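PDB 5ZNT: chitin deacetylase from Bombyx mori, which uses zinc to hydrolyse the N-acetamido groups of N-acetylglucosamine residues in chitin, releasing acetate and yielding chitosan. Local coordinates for residues S238-L241 / Q245-N248. Residues are numbered along the deposited sequence; the frame is centred on the assembly and turned at random.
Sequences SNIL and QFYN
Gln245 reaches back from the first turn of helix 243-258 and takes hold of the backbone of Leu241, in the loop that leads into that helix. This is a side-chain-to-backbone contact at a helix N-terminus, within the carbohydrate esterase 4 deacetylase domain and away from the zinc site; Thr242, between the segments, accepts the Gln245 N-H on its hydroxyl, as an N-cap residue does. The glutamine has CG anti to its carbonyl carbon (chi1 -68°) and runs extended beyond it, which carries the amide to the loop. There Leu241 N donates to Gln245 OE1 at 2.7 Å, with an N-H...O angle of 162° and the donor almost in line with the C=O bond. The carbonyl Asn239 O stands 3.4 Å from Gln245 OE1, but two acceptors cannot bond. At the other end of the amide, NE2 makes a weak hydrogen bond to Glu220, while Asn239 ND2 hydrogen-bonds to Arg218 O. Were the glutamine cut back to an alanine, Leu241 N would probably lose this acceptor, and the loop would be less firmly tied to the helix. Next along the helix, an apolar contact accompanies this polar one: Phe246, whose ring meets Trp273 edge-to-face, is crossed by Ile240. The ethyl branch of Ile240 ends obliquely by the ring, while its CG2, anti to the backbone N, rests 3.8 Å from Phe246 CB.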
loop_
_atom_site.group_PDB
_atom_site.type_symbol
_atom_site.label_atom_id
_atom_site.label_comp_id
_atom_site.label_asym_id
_atom_site.label_seq_id
_atom_site.Cartn_x
_atom_site.Cartn_y
_atom_site.Cartn_z
ATOM N N SER A 238 -17.969 -3.746 8.092
ATOM C CA SER A 238 -19.180 -4.388 7.588
ATOM C C SER A 238 -20.461 -3.627 7.904
ATOM O O SER A 238 -21.487 -3.926 7.290
ATOM C CB SER A 238 -19.273 -5.813 8.137
ATOM O OG SER A 238 -18.922 -5.828 9.508
ATOM N N ASN A 239 -20.439 -2.664 8.826
ATOM C CA ASN A 239 -21.619 -1.850 9.098
ATOM C C ASN A 239 -21.795 -0.680 8.131
ATOM O O ASN A 239 -22.795 0.040 8.236
ATOM C CB ASN A 239 -21.580 -1.317 10.536
ATOM C CG ASN A 239 -20.317 -0.522 10.834
ATOM O OD1 ASN A 239 -19.226 -0.880 10.386
ATOM N ND2 ASN A 239 -20.458 0.555 11.598
ATOM N N ILE A 240 -20.869 -0.465 7.197
ATOM C CA ILE A 240 -21.013 0.599 6.207
ATOM C C ILE A 240 -21.906 0.090 5.078
ATOM O O ILE A 240 -21.457 -0.680 4.225
ATOM C CB ILE A 240 -19.657 1.055 5.658
ATOM C CG1 ILE A 240 -18.754 1.581 6.770
ATOM C CG2 ILE A 240 -19.852 2.112 4.565
ATOM C CD1 ILE A 240 -17.388 1.979 6.252
ATOM N N LEU A 241 -23.161 0.549 5.046
ATOM C CA LEU A 241 -24.123 0.064 4.065
ATOM C C LEU A 241 -24.597 1.100 3.055
ATOM O O LEU A 241 -25.058 0.707 1.976
ATOM C CB LEU A 241 -25.354 -0.521 4.775
ATOM C CG LEU A 241 -24.989 -1.655 5.731
ATOM C CD1 LEU A 241 -26.076 -1.813 6.772
ATOM C CD2 LEU A 241 -24.693 -2.970 4.992
ATOM N N GLN A 245 -23.353 6.888 5.005
ATOM C CA GLN A 245 -22.557 6.342 6.101
ATOM C C GLN A 245 -21.073 6.364 5.758
ATOM O O GLN A 245 -20.241 6.719 6.601
ATOM C CB GLN A 245 -22.999 4.915 6.431
ATOM C CG GLN A 245 -24.386 4.798 7.043
ATOM C CD GLN A 245 -24.887 3.352 7.115
ATOM O OE1 GLN A 245 -24.326 2.453 6.484
ATOM N NE2 GLN A 245 -25.963 3.132 7.879
ATOM N N PHE A 246 -20.733 5.969 4.526
ATOM C CA PHE A 246 -19.343 5.969 4.073
ATOM C C PHE A 246 -18.766 7.380 4.080
ATOM O O PHE A 246 -17.635 7.594 4.536
ATOM C CB PHE A 246 -19.264 5.365 2.667
ATOM C CG PHE A 246 -17.848 5.127 2.170
ATOM C CD1 PHE A 246 -16.816 4.848 3.058
ATOM C CD2 PHE A 246 -17.561 5.176 0.822
ATOM C CE1 PHE A 246 -15.527 4.625 2.602
ATOM C CE2 PHE A 246 -16.251 4.958 0.356
ATOM C CZ PHE A 246 -15.248 4.690 1.256
ATOM N N TYR A 247 -19.541 8.355 3.594
ATOM C CA TYR A 247 -19.094 9.745 3.612
ATOM C C TYR A 247 -18.789 10.204 5.040
ATOM O O TYR A 247 -17.702 10.722 5.319
ATOM C CB TYR A 247 -20.142 10.631 2.926
ATOM C CG TYR A 247 -19.844 12.111 3.075
ATOM C CD1 TYR A 247 -18.892 12.741 2.270
ATOM C CD2 TYR A 247 -20.490 12.870 4.051
ATOM C CE1 TYR A 247 -18.607 14.098 2.430
ATOM C CE2 TYR A 247 -20.210 14.223 4.220
ATOM C CZ TYR A 247 -19.277 14.825 3.412
ATOM O OH TYR A 247 -19.015 16.153 3.613
ATOM N N ASN A 248 -19.707 9.962 5.981
ATOM C CA ASN A 248 -19.449 10.370 7.364
ATOM C C ASN A 248 -18.283 9.592 7.963
ATOM O O ASN A 248 -17.485 10.141 8.728
ATOM C CB ASN A 248 -20.717 10.192 8.206
ATOM C CG ASN A 248 -21.867 11.068 7.712
ATOM O OD1 ASN A 248 -21.648 12.180 7.245
ATOM N ND2 ASN A 248 -23.081 10.560 7.795
#